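Local atomic coordinates of AT-less polyketide synthase (Streptomyces platensis subsp. rosaceus, PDB entry 4TKT), a protein that probably catalyses decarboxylative condensation that lengthens the polyketide chain in isomigrastatin biosynthesis, serving as a ketosynthase domain of a synthase without integral acyltransferases. Residues D77-G82 with S465-E470; A87-D92 with Y614-P619; Q94-L99 with S140-Y145; P219-M224 with H361-A366. All blocks are in the same frame, centred on the assembly; numbering follows the deposited sequence.

Contact 1 (D77-G82 with S465-E470); sequences DPLFFG and SAFDEE
A chi1 of -163° in Phe467, CG opposite the main-chain nitrogen, sends its ring out of the linker-domain backbone and brings it up to Leu79 and the backbone of Phe80 in the ketosynthase. This is a surface seam between two domains. On one side is the turn between strand 75-76 and helix 85-89 of the thiolase-fold ketosynthase. On the other is the end of strand 460-466, an outermost strand of the small antiparallel sheet in the KS-MAT linker domain, just ahead of helix 469-482. Asp468 is the N-cap of that helix, its OD1 taking the N-H of Arg471.

The far end of the Phe467 ring does the touching. Phe467 CZ packs on Leu79 CB at 3.9 Å, and Phe467 CE1 comes to 3.6 Å from Leu79 O, approaching obliquely. Phe80 offers its backbone rather than its ring, with CA 4.3 Å from Phe467 CE1. The Phe80 side chain, at chi1 -178°, heads instead into an aromatic group with His103, Tyr605 and Phe607. Tyr605 ties the two sides together: its ring meets that of Phe80 while its hydroxyl is hydrogen-bonded to Phe467 N. The two segments meet by packing alone, one ring resting on a turn and its carbonyl. Behind it, Phe80 directs its ring edge at the Phe81 face, with CD2 lying 3.5 Å above the plane, over the centre of the Phe81 ring.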
loop_
_atom_site.group_PDB
_atom_site.type_symbol
_atom_site.label_atom_id
_atom_site.label_comp_id
_atom_site.label_asym_id
_atom_site.label_seq_id
_atom_site.Cartn_x
_atom_site.Cartn_y
_atom_site.Cartn_z
ATOM N N ASP A 77 9.955 0.225 15.015
ATOM C CA ASP A 77 10.275 -0.947 15.826
ATOM C C ASP A 77 11.584 -1.573 15.355
ATOM O O ASP A 77 11.574 -2.623 14.719
ATOM C CB ASP A 77 9.138 -1.967 15.745
ATOM C CG ASP A 77 9.250 -3.068 16.788
ATOM O OD1 ASP A 77 10.335 -3.240 17.389
ATOM O OD2 ASP A 77 8.241 -3.774 16.995
ATOM N N PRO A 78 12.719 -0.932 15.672
ATOM C CA PRO A 78 14.026 -1.355 15.150
ATOM C C PRO A 78 14.431 -2.779 15.552
ATOM O O PRO A 78 14.998 -3.500 14.729
ATOM C CB PRO A 78 14.990 -0.329 15.754
ATOM C CG PRO A 78 14.287 0.197 16.958
ATOM C CD PRO A 78 12.838 0.211 16.593
ATOM N N LEU A 79 14.146 -3.178 16.787
ATOM C CA LEU A 79 14.512 -4.513 17.259
ATOM C C LEU A 79 13.822 -5.595 16.438
ATOM O O LEU A 79 14.382 -6.668 16.205
ATOM C CB LEU A 79 14.167 -4.675 18.739
ATOM C CG LEU A 79 15.319 -4.502 19.730
ATOM C CD1 LEU A 79 16.222 -3.354 19.328
ATOM C CD2 LEU A 79 14.771 -4.276 21.125
ATOM N N PHE A 80 12.604 -5.303 16.000
ATOM C CA PHE A 80 11.854 -6.220 15.158
ATOM C C PHE A 80 12.605 -6.497 13.858
ATOM O O PHE A 80 12.595 -7.620 13.354
ATOM C CB PHE A 80 10.465 -5.652 14.865
ATOM C CG PHE A 80 9.596 -6.556 14.044
ATOM C CD1 PHE A 80 8.771 -7.484 14.653
ATOM C CD2 PHE A 80 9.595 -6.474 12.661
ATOM C CE1 PHE A 80 7.967 -8.315 13.902
ATOM C CE2 PHE A 80 8.796 -7.306 11.903
ATOM C CZ PHE A 80 7.980 -8.227 12.524
ATOM N N PHE A 81 13.268 -5.471 13.328
ATOM C CA PHE A 81 13.951 -5.580 12.042
ATOM C C PHE A 81 15.455 -5.797 12.178
ATOM O O PHE A 81 16.190 -5.713 11.196
ATOM C CB PHE A 81 13.691 -4.330 11.196
ATOM C CG PHE A 81 12.248 -4.132 10.845
ATOM C CD1 PHE A 81 11.674 -4.839 9.803
ATOM C CD2 PHE A 81 11.463 -3.242 11.559
ATOM C CE1 PHE A 81 10.344 -4.662 9.478
ATOM C CE2 PHE A 81 10.131 -3.062 11.240
ATOM C CZ PHE A 81 9.570 -3.771 10.197
ATOM N N GLY A 82 15.909 -6.075 13.394
ATOM C CA GLY A 82 17.319 -6.323 13.634
ATOM C C GLY A 82 18.168 -5.091 13.386
ATOM O O GLY A 82 19.335 -5.189 13.008
ATOM N N SER A 465 2.002 -15.412 17.438
ATOM C CA SER A 465 3.319 -15.131 18.010
ATOM C C SER A 465 3.771 -13.687 17.784
ATOM O O SER A 465 3.330 -13.024 16.846
ATOM C CB SER A 465 4.364 -16.096 17.441
ATOM O OG SER A 465 4.390 -16.056 16.026
ATOM N N ALA A 466 4.654 -13.209 18.654
ATOM C CA ALA A 466 5.188 -11.856 18.549
ATOM C C ALA A 466 6.554 -11.761 19.223
ATOM O O ALA A 466 7.065 -12.751 19.744
ATOM C CB ALA A 466 4.222 -10.852 19.154
ATOM N N PHE A 467 7.130 -10.563 19.218
ATOM C CA PHE A 467 8.496 -10.353 19.692
ATOM C C PHE A 467 8.634 -10.583 21.193
ATOM O O PHE A 467 9.581 -11.230 21.641
ATOM C CB PHE A 467 8.966 -8.941 19.338
ATOM C CG PHE A 467 10.457 -8.762 19.403
ATOM C CD1 PHE A 467 11.254 -9.095 18.318
ATOM C CD2 PHE A 467 11.060 -8.251 20.542
ATOM C CE1 PHE A 467 12.627 -8.928 18.370
ATOM C CE2 PHE A 467 12.433 -8.081 20.603
ATOM C CZ PHE A 467 13.217 -8.420 19.514
ATOM N N ASP A 468 7.699 -10.040 21.966
ATOM C CA ASP A 468 7.680 -10.261 23.409
ATOM C C ASP A 468 6.259 -10.506 23.903
ATOM O O ASP A 468 5.324 -10.571 23.107
ATOM C CB ASP A 468 8.311 -9.078 24.155
ATOM C CG ASP A 468 7.700 -7.738 23.770
ATOM O OD1 ASP A 468 6.478 -7.674 23.518
ATOM O OD2 ASP A 468 8.451 -6.738 23.726
ATOM N N GLU A 469 6.105 -10.632 25.217
ATOM C CA GLU A 469 4.810 -10.943 25.810
ATOM C C GLU A 469 3.787 -9.838 25.571
ATOM O O GLU A 469 2.627 -10.115 25.267
ATOM C CB GLU A 469 4.957 -11.202 27.311
ATOM C CG GLU A 469 3.632 -11.379 28.036
ATOM C CD GLU A 469 3.806 -11.816 29.476
ATOM O OE1 GLU A 469 4.936 -12.191 29.851
ATOM O OE2 GLU A 469 2.811 -11.786 30.231
ATOM N N GLU A 470 4.221 -8.588 25.705
ATOM C CA GLU A 470 3.322 -7.451 25.535
ATOM C C GLU A 470 2.759 -7.389 24.120
ATOM O O GLU A 470 1.550 -7.257 23.934
ATOM C CB GLU A 470 4.033 -6.139 25.861
ATOM C CG GLU A 470 3.145 -4.917 25.671
ATOM C CD GLU A 470 3.931 -3.633 25.516
ATOM O OE1 GLU A 470 5.169 -3.668 25.686
ATOM O OE2 GLU A 470 3.311 -2.589 25.220
#

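Contact 2 (A87-D92 with Y614-P619); sequences AASTMD and YTDGLP
Ser89 OG donates to Asp616 OD2 at 2.8 Å, and this is the bond that joins helix 85-89 to the C-terminal tail. The carboxylate oxygen receives it on its anti lone pair, the one turned away from OD1. Both side chains have their gamma atom anti to the carbonyl carbon (chi1 -66° in each), which points OG of Ser89 and the carboxylate of Asp616 at one another. Beside this bond, Tyr614 runs past Ser89 with its CA 3.2 Å from Ser89 O, a CA-H...O contact.

One shell out, Asp616 OD2 also accepts from Trp613 N. With an alanine in place of Asp616, the Ser89 hydroxyl would probably lose its carboxylate acceptor, and Trp613 N its mate.

Asp616 is held by a type II beta turn from Thr615 to Leu618, closed by Leu618 N to Thr615 O at 3.1 Å, with Gly617 at the positive-phi position. The tail, coming just after a YPF...RYW sequence, doubles back onto the ketosynthase, as the post-acyltransferase linker does in related modular synthases.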
loop_
_atom_site.group_PDB
_atom_site.type_symbol
_atom_site.label_atom_id
_atom_site.label_comp_id
_atom_site.label_asym_id
_atom_site.label_seq_id
_atom_site.Cartn_x
_atom_site.Cartn_y
_atom_site.Cartn_z
ATOM N N ALA A 87 20.950 3.394 15.313
ATOM C CA ALA A 87 20.944 3.552 13.863
ATOM C C ALA A 87 19.593 4.050 13.369
ATOM O O ALA A 87 19.515 4.766 12.373
ATOM C CB ALA A 87 21.303 2.243 13.183
ATOM N N ALA A 88 18.532 3.664 14.072
ATOM C CA ALA A 88 17.177 4.061 13.703
ATOM C C ALA A 88 16.986 5.574 13.760
ATOM O O ALA A 88 16.254 6.144 12.953
ATOM C CB ALA A 88 16.170 3.378 14.605
ATOM N N SER A 89 17.650 6.218 14.714
ATOM C CA SER A 89 17.481 7.648 14.942
ATOM C C SER A 89 17.905 8.495 13.744
ATOM O O SER A 89 17.298 9.526 13.461
ATOM C CB SER A 89 18.265 8.078 16.185
ATOM O OG SER A 89 17.724 7.495 17.360
ATOM N N THR A 90 18.941 8.056 13.037
ATOM C CA THR A 90 19.457 8.806 11.896
ATOM C C THR A 90 19.021 8.192 10.573
ATOM O O THR A 90 19.469 8.606 9.507
ATOM C CB THR A 90 20.992 8.883 11.921
ATOM O OG1 THR A 90 21.535 7.560 11.990
ATOM C CG2 THR A 90 21.465 9.687 13.122
HETATM N N MSE A 91 18.145 7.199 10.655
HETATM C CA MSE A 91 17.652 6.502 9.476
HETATM C C MSE A 91 16.414 7.197 8.929
HETATM O O MSE A 91 15.492 7.511 9.683
HETATM C CB MSE A 91 17.349 5.041 9.816
HETATM C CG MSE A 91 16.766 4.226 8.681
HETATM SE SE MSE A 91 16.486 2.364 9.230
HETATM C CE MSE A 91 18.354 1.861 9.545
ATOM N N ASP A 92 16.411 7.439 7.621
ATOM C CA ASP A 92 15.303 8.106 6.948
ATOM C C ASP A 92 13.976 7.425 7.255
ATOM O O ASP A 92 13.820 6.233 7.012
ATOM C CB ASP A 92 15.555 8.141 5.435
ATOM C CG ASP A 92 14.395 8.745 4.650
ATOM O OD1 ASP A 92 13.654 9.584 5.200
ATOM O OD2 ASP A 92 14.231 8.381 3.465
ATOM N N TYR A 614 16.561 12.304 14.495
ATOM C CA TYR A 614 17.991 12.574 14.350
ATOM C C TYR A 614 18.577 13.344 15.538
ATOM O O TYR A 614 19.793 13.388 15.718
ATOM C CB TYR A 614 18.255 13.346 13.051
ATOM C CG TYR A 614 17.959 14.822 13.157
ATOM C CD1 TYR A 614 16.655 15.296 13.085
ATOM C CD2 TYR A 614 18.984 15.745 13.332
ATOM C CE1 TYR A 614 16.380 16.645 13.189
ATOM C CE2 TYR A 614 18.720 17.093 13.436
ATOM C CZ TYR A 614 17.418 17.539 13.364
ATOM O OH TYR A 614 17.151 18.884 13.467
ATOM N N THR A 615 17.715 13.950 16.346
ATOM C CA THR A 615 18.183 14.745 17.477
ATOM C C THR A 615 18.412 13.894 18.721
ATOM O O THR A 615 18.884 14.394 19.740
ATOM C CB THR A 615 17.195 15.874 17.822
ATOM O OG1 THR A 615 15.873 15.337 17.927
ATOM C CG2 THR A 615 17.209 16.933 16.743
ATOM N N ASP A 616 18.077 12.609 18.632
ATOM C CA ASP A 616 18.267 11.687 19.746
ATOM C C ASP A 616 19.729 11.638 20.193
ATOM O O ASP A 616 20.625 11.354 19.395
ATOM C CB ASP A 616 17.791 10.281 19.368
ATOM C CG ASP A 616 16.285 10.207 19.146
ATOM O OD1 ASP A 616 15.571 11.154 19.543
ATOM O OD2 ASP A 616 15.819 9.195 18.577
ATOM N N GLY A 617 19.965 11.929 21.469
ATOM C CA GLY A 617 21.300 11.865 22.036
ATOM C C GLY A 617 22.133 13.109 21.787
ATOM O O GLY A 617 23.155 13.327 22.439
ATOM N N LEU A 618 21.692 13.928 20.839
ATOM C CA LEU A 618 22.398 15.152 20.490
ATOM C C LEU A 618 22.059 16.281 21.457
ATOM O O LEU A 618 20.911 16.414 21.883
ATOM C CB LEU A 618 22.066 15.569 19.056
ATOM C CG LEU A 618 22.974 15.030 17.949
ATOM C CD1 LEU A 618 23.069 13.513 17.989
ATOM C CD2 LEU A 618 22.484 15.500 16.589
ATOM N N PRO A 619 23.062 17.098 21.810
ATOM C CA PRO A 619 22.866 18.235 22.718
ATOM C C PRO A 619 22.123 19.391 22.055
ATOM O O PRO A 619 22.288 19.620 20.857
ATOM C CB PRO A 619 24.295 18.641 23.082
ATOM C CG PRO A 619 25.110 18.214 21.913
ATOM C CD PRO A 619 24.472 16.951 21.404
#

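Contact 3 (Q94-L99 with S140-Y145); sequences QERLFL and SEYQLY
Arg96 carries its guanidinium out from helix 93-109 to overlap the phenol end of Tyr142 of helix 142-151. NH2 does the touching: it lies 3.3 Å from Tyr142 OH and 3.7 Å from Tyr142 CZ, both of which sit at the guanidinium edge, near its plane. The two side chains cross at about a right angle, and their flat groups are turned 66° apart, so they do not stack. A bend at chi3 (-115°) turns the arginine head, while Tyr142, with CG anti to the backbone N (chi1 -157°), stands up from its helix to meet it.

The stronger polar partners of both groups lie outside the two segments. Arg96 NE donates to Met91 O and NH1 to Tyr612 O, while Tyr142 OH is hydrogen-bonded to Ser89 O; the Tyr142 ring also meets Trp613 edge-to-face. The arginine side chain touches Phe76 of strand 75-76 as well.

Here, then, two helices of the ketosynthase's N-terminal half meet through long polar side chains, with the C-terminal tail passing over them. A buried positive group is spread over main-chain oxygens, which fix its rotation. Its charge beside the phenol oxygen is likely to polarise the hydroxyl and so favour donation to Ser89 O.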
loop_
_atom_site.group_PDB
_atom_site.type_symbol
_atom_site.label_atom_id
_atom_site.label_comp_id
_atom_site.label_asym_id
_atom_site.label_seq_id
_atom_site.Cartn_x
_atom_site.Cartn_y
_atom_site.Cartn_z
ATOM N N GLN A 94 11.328 7.366 5.739
ATOM C CA GLN A 94 10.776 6.702 4.564
ATOM C C GLN A 94 11.237 5.251 4.482
ATOM O O GLN A 94 10.454 4.369 4.134
ATOM C CB GLN A 94 11.162 7.452 3.290
ATOM C CG GLN A 94 10.514 8.820 3.165
ATOM C CD GLN A 94 10.837 9.500 1.847
ATOM O OE1 GLN A 94 10.008 10.220 1.286
ATOM N NE2 GLN A 94 12.046 9.275 1.344
ATOM N N GLU A 95 12.506 5.004 4.799
ATOM C CA GLU A 95 13.015 3.638 4.874
ATOM C C GLU A 95 12.318 2.870 5.992
ATOM O O GLU A 95 11.942 1.709 5.824
ATOM C CB GLU A 95 14.527 3.621 5.109
ATOM C CG GLU A 95 15.335 4.463 4.144
ATOM C CD GLU A 95 16.805 4.510 4.514
ATOM O OE1 GLU A 95 17.287 3.548 5.150
ATOM O OE2 GLU A 95 17.476 5.508 4.177
ATOM N N ARG A 96 12.154 3.526 7.136
ATOM C CA ARG A 96 11.543 2.895 8.299
ATOM C C ARG A 96 10.102 2.480 8.021
ATOM O O ARG A 96 9.712 1.347 8.303
ATOM C CB ARG A 96 11.593 3.831 9.509
ATOM C CG ARG A 96 12.997 4.102 10.037
ATOM C CD ARG A 96 12.943 4.884 11.341
ATOM N NE ARG A 96 13.524 6.217 11.222
ATOM C CZ ARG A 96 13.198 7.245 11.998
ATOM N NH1 ARG A 96 12.280 7.099 12.942
ATOM N NH2 ARG A 96 13.781 8.422 11.825
ATOM N N LEU A 97 9.318 3.393 7.457
ATOM C CA LEU A 97 7.905 3.125 7.215
ATOM C C LEU A 97 7.690 2.121 6.085
ATOM O O LEU A 97 6.689 1.405 6.070
ATOM C CB LEU A 97 7.154 4.423 6.906
ATOM C CG LEU A 97 7.061 5.436 8.048
ATOM C CD1 LEU A 97 5.939 6.432 7.800
ATOM C CD2 LEU A 97 6.870 4.736 9.380
ATOM N N PHE A 98 8.622 2.066 5.139
ATOM C CA PHE A 98 8.487 1.134 4.030
ATOM C C PHE A 98 8.815 -0.279 4.493
ATOM O O PHE A 98 8.221 -1.248 4.019
ATOM C CB PHE A 98 9.380 1.534 2.855
ATOM C CG PHE A 98 9.030 0.837 1.570
ATOM C CD1 PHE A 98 7.790 1.031 0.978
ATOM C CD2 PHE A 98 9.934 -0.013 0.956
ATOM C CE1 PHE A 98 7.459 0.390 -0.202
ATOM C CE2 PHE A 98 9.611 -0.657 -0.227
ATOM C CZ PHE A 98 8.371 -0.455 -0.808
ATOM N N LEU A 99 9.758 -0.392 5.423
ATOM C CA LEU A 99 10.048 -1.673 6.058
ATOM C C LEU A 99 8.787 -2.254 6.683
ATOM O O LEU A 99 8.447 -3.413 6.453
ATOM C CB LEU A 99 11.139 -1.521 7.120
ATOM C CG LEU A 99 12.572 -1.830 6.690
ATOM C CD1 LEU A 99 13.546 -1.521 7.816
ATOM C CD2 LEU A 99 12.694 -3.283 6.260
ATOM N N SER A 140 14.678 13.186 -0.567
ATOM C CA SER A 140 15.629 12.812 0.476
ATOM C C SER A 140 15.831 13.981 1.425
ATOM O O SER A 140 16.910 14.567 1.475
ATOM C CB SER A 140 16.967 12.388 -0.123
ATOM O OG SER A 140 16.842 11.166 -0.824
ATOM N N GLU A 141 14.787 14.312 2.178
ATOM C CA GLU A 141 14.774 15.527 2.984
ATOM C C GLU A 141 15.377 15.378 4.379
ATOM O O GLU A 141 15.912 16.346 4.917
ATOM C CB GLU A 141 13.345 16.038 3.118
ATOM C CG GLU A 141 12.764 16.581 1.832
ATOM C CD GLU A 141 11.402 17.206 2.043
ATOM O OE1 GLU A 141 10.547 16.568 2.702
ATOM O OE2 GLU A 141 11.194 18.340 1.562
ATOM N N TYR A 142 15.275 14.185 4.963
ATOM C CA TYR A 142 15.790 13.932 6.312
ATOM C C TYR A 142 17.252 14.362 6.400
ATOM O O TYR A 142 17.680 14.992 7.365
ATOM C CB TYR A 142 15.636 12.452 6.664
ATOM C CG TYR A 142 15.602 12.148 8.145
ATOM C CD1 TYR A 142 14.692 12.777 8.984
ATOM C CD2 TYR A 142 16.457 11.207 8.698
ATOM C CE1 TYR A 142 14.652 12.492 10.337
ATOM C CE2 TYR A 142 16.425 10.914 10.048
ATOM C CZ TYR A 142 15.521 11.558 10.863
ATOM O OH TYR A 142 15.486 11.267 12.209
ATOM N N GLN A 143 17.991 14.016 5.355
ATOM C CA GLN A 143 19.361 14.455 5.116
ATOM C C GLN A 143 19.636 15.926 5.467
ATOM O O GLN A 143 20.690 16.258 6.012
ATOM C CB GLN A 143 19.678 14.211 3.643
ATOM C CG GLN A 143 21.136 14.148 3.281
ATOM C CD GLN A 143 21.321 13.863 1.808
ATOM O OE1 GLN A 143 20.360 13.898 1.037
ATOM N NE2 GLN A 143 22.553 13.572 1.407
ATOM N N LEU A 144 18.685 16.800 5.150
ATOM C CA LEU A 144 18.861 18.239 5.328
ATOM C C LEU A 144 19.010 18.635 6.792
ATOM O O LEU A 144 19.704 19.600 7.115
ATOM C CB LEU A 144 17.686 18.993 4.705
ATOM C CG LEU A 144 17.494 18.769 3.205
ATOM C CD1 LEU A 144 16.155 19.308 2.749
ATOM C CD2 LEU A 144 18.624 19.426 2.436
ATOM N N TYR A 145 18.351 17.895 7.674
ATOM C CA TYR A 145 18.418 18.181 9.100
ATOM C C TYR A 145 19.845 18.033 9.614
ATOM O O TYR A 145 20.322 18.863 10.390
ATOM C CB TYR A 145 17.468 17.266 9.875
ATOM C CG TYR A 145 16.032 17.731 9.837
ATOM C CD1 TYR A 145 15.699 19.040 10.160
ATOM C CD2 TYR A 145 15.012 16.872 9.461
ATOM C CE1 TYR A 145 14.388 19.476 10.122
ATOM C CE2 TYR A 145 13.698 17.300 9.420
ATOM C CZ TYR A 145 13.393 18.602 9.751
ATOM O OH TYR A 145 12.087 19.031 9.711
#

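Contact 4 (P219-M224 with H361-A366); sequences PGKYLM and HLESAA
The GHLE loop of the ketosynthase, running from helix 356-359 into helix 366-380, here reaches helix 220-227. Its His361 is probably the second histidine of the Cys-His-His triad of this family, since its side chain touches Cys186 and its ring meets that of His321. Two residues on, Glu363 forms a long salt bridge with Lys221, NZ to OE1 at 3.5 Å.

The two side chains slide past each other in opposite directions, so Glu363 OE1 lies beside the lysine's outer carbons as well, 4.0 Å from CE of Lys221. Lys221 leaves its helix with CG anti to the backbone N and then bends at chi3 (-62°), which turns the ammonium aside; Glu363 is extended beyond CG. Glu363 also takes an unusual backbone conformation for a residue with a side chain (phi 54°). Its CG sits over the centre of the His361 ring, 4.0 Å above the plane, so the same side chain that meets the lysine packs on one face of the histidine.

Stronger bonds fix both ends. Lys221 NZ is hydrogen-bonded to Ser216 OG and Leu215 O, and Glu363 OE2 to Tyr139 OH. The Tyr139 ring also makes a cation-pi contact with Lys221. Buried charges of opposite sign are thus paired at a distance, each held by stronger partners elsewhere, and their mutual attraction probably offsets part of the cost of burying them.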
loop_
_atom_site.group_PDB
_atom_site.type_symbol
_atom_site.label_atom_id
_atom_site.label_comp_id
_atom_site.label_asym_id
_atom_site.label_seq_id
_atom_site.Cartn_x
_atom_site.Cartn_y
_atom_site.Cartn_z
ATOM N N PRO A 219 10.453 21.535 6.105
ATOM C CA PRO A 219 9.718 22.689 5.571
ATOM C C PRO A 219 10.153 23.100 4.162
ATOM O O PRO A 219 9.417 23.818 3.483
ATOM C CB PRO A 219 10.030 23.799 6.582
ATOM C CG PRO A 219 11.303 23.377 7.232
ATOM C CD PRO A 219 11.238 21.885 7.301
ATOM N N GLY A 220 11.326 22.644 3.733
ATOM C CA GLY A 220 11.870 23.003 2.435
ATOM C C GLY A 220 10.922 22.776 1.273
ATOM O O GLY A 220 10.816 23.616 0.377
ATOM N N LYS A 221 10.228 21.642 1.293
ATOM C CA LYS A 221 9.278 21.303 0.240
ATOM C C LYS A 221 8.206 22.375 0.096
ATOM O O LYS A 221 7.759 22.678 -1.008
ATOM C CB LYS A 221 8.626 19.952 0.523
ATOM C CG LYS A 221 7.611 19.522 -0.522
ATOM C CD LYS A 221 6.765 18.354 -0.037
ATOM C CE LYS A 221 7.609 17.119 0.231
ATOM N NZ LYS A 221 6.772 15.960 0.651
ATOM N N TYR A 222 7.803 22.953 1.223
ATOM C CA TYR A 222 6.760 23.967 1.223
ATOM C C TYR A 222 7.276 25.317 0.740
ATOM O O TYR A 222 6.555 26.054 0.070
ATOM C CB TYR A 222 6.145 24.089 2.617
ATOM C CG TYR A 222 5.098 23.030 2.863
ATOM C CD1 TYR A 222 5.456 21.755 3.285
ATOM C CD2 TYR A 222 3.754 23.295 2.641
ATOM C CE1 TYR A 222 4.499 20.777 3.494
ATOM C CE2 TYR A 222 2.791 22.326 2.846
ATOM C CZ TYR A 222 3.169 21.069 3.272
ATOM O OH TYR A 222 2.212 20.106 3.477
ATOM N N LEU A 223 8.525 25.635 1.063
ATOM C CA LEU A 223 9.143 26.851 0.548
ATOM C C LEU A 223 9.327 26.746 -0.962
ATOM O O LEU A 223 9.391 27.752 -1.667
ATOM C CB LEU A 223 10.489 27.107 1.228
ATOM C CG LEU A 223 10.458 27.530 2.699
ATOM C CD1 LEU A 223 11.865 27.578 3.270
ATOM C CD2 LEU A 223 9.773 28.878 2.862
HETATM N N MSE A 224 9.402 25.515 -1.449
HETATM C CA MSE A 224 9.642 25.254 -2.859
HETATM C C MSE A 224 8.374 25.405 -3.692
HETATM O O MSE A 224 8.385 26.039 -4.747
HETATM C CB MSE A 224 10.219 23.854 -3.038
HETATM C CG MSE A 224 10.728 23.565 -4.431
HETATM SE SE MSE A 224 10.092 21.849 -5.080
HETATM C CE MSE A 224 8.395 22.430 -5.813
ATOM N N HIS A 361 -1.939 15.318 -2.684
ATOM C CA HIS A 361 -0.997 14.835 -3.686
ATOM C C HIS A 361 0.175 14.111 -3.024
ATOM O O HIS A 361 1.099 14.742 -2.503
ATOM C CB HIS A 361 -0.497 16.004 -4.542
ATOM C CG HIS A 361 0.321 15.590 -5.726
ATOM N ND1 HIS A 361 0.488 14.273 -6.097
ATOM C CD2 HIS A 361 1.019 16.323 -6.625
ATOM C CE1 HIS A 361 1.252 14.213 -7.172
ATOM N NE2 HIS A 361 1.590 15.445 -7.512
ATOM N N LEU A 362 0.134 12.782 -3.052
ATOM C CA LEU A 362 1.144 11.972 -2.377
ATOM C C LEU A 362 2.420 11.850 -3.198
ATOM O O LEU A 362 3.352 11.152 -2.801
ATOM C CB LEU A 362 0.591 10.580 -2.058
ATOM C CG LEU A 362 0.002 10.403 -0.654
ATOM C CD1 LEU A 362 -1.096 11.421 -0.389
ATOM C CD2 LEU A 362 -0.522 8.988 -0.461
ATOM N N GLU A 363 2.450 12.529 -4.340
ATOM C CA GLU A 363 3.640 12.587 -5.182
ATOM C C GLU A 363 4.172 11.198 -5.544
ATOM O O GLU A 363 3.509 10.444 -6.255
ATOM C CB GLU A 363 4.717 13.431 -4.494
ATOM C CG GLU A 363 4.489 14.930 -4.681
ATOM C CD GLU A 363 5.105 15.781 -3.587
ATOM O OE1 GLU A 363 5.175 15.316 -2.430
ATOM O OE2 GLU A 363 5.512 16.926 -3.887
ATOM N N SER A 364 5.358 10.852 -5.052
ATOM C CA SER A 364 5.981 9.578 -5.411
ATOM C C SER A 364 5.161 8.369 -4.951
ATOM O O SER A 364 5.393 7.250 -5.406
ATOM C CB SER A 364 7.396 9.497 -4.835
ATOM O OG SER A 364 7.403 9.736 -3.440
ATOM N N ALA A 365 4.201 8.600 -4.061
ATOM C CA ALA A 365 3.335 7.532 -3.569
ATOM C C ALA A 365 1.894 7.698 -4.053
ATOM O O ALA A 365 1.005 6.968 -3.621
ATOM C CB ALA A 365 3.373 7.484 -2.050
ATOM N N ALA A 366 1.670 8.656 -4.947
ATOM C CA ALA A 366 0.321 8.955 -5.422
ATOM C C ALA A 366 -0.294 7.775 -6.160
ATOM O O ALA A 366 -1.496 7.526 -6.062
ATOM C CB ALA A 366 0.337 10.183 -6.321
#

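Overall arrangement
Contact 1 is the surface member, a packed seam between ketosynthase and linker domain; contact 2 is partly buried, and contacts 3 and 4 are buried and polar. Contacts 2 and 3 share one hydrogen-bond network, through Ser89 and Met91, around consecutive helices 85-89 and 93-109. Contact 1 joins it by packing, Pro78 on Ala88 and Phe81 on Leu99. Contact 4 touches contact 3 where Glu141 and Tyr145 meet Lys221 and Pro219, but stays about 18 Å from contact 1 at nearest atoms. Chemistry thus shifts from ring packing at the domain seam, through a serine-carboxylate bond, to buried charged groups in contacts 3 and 4, the latter beside the probable catalytic His361.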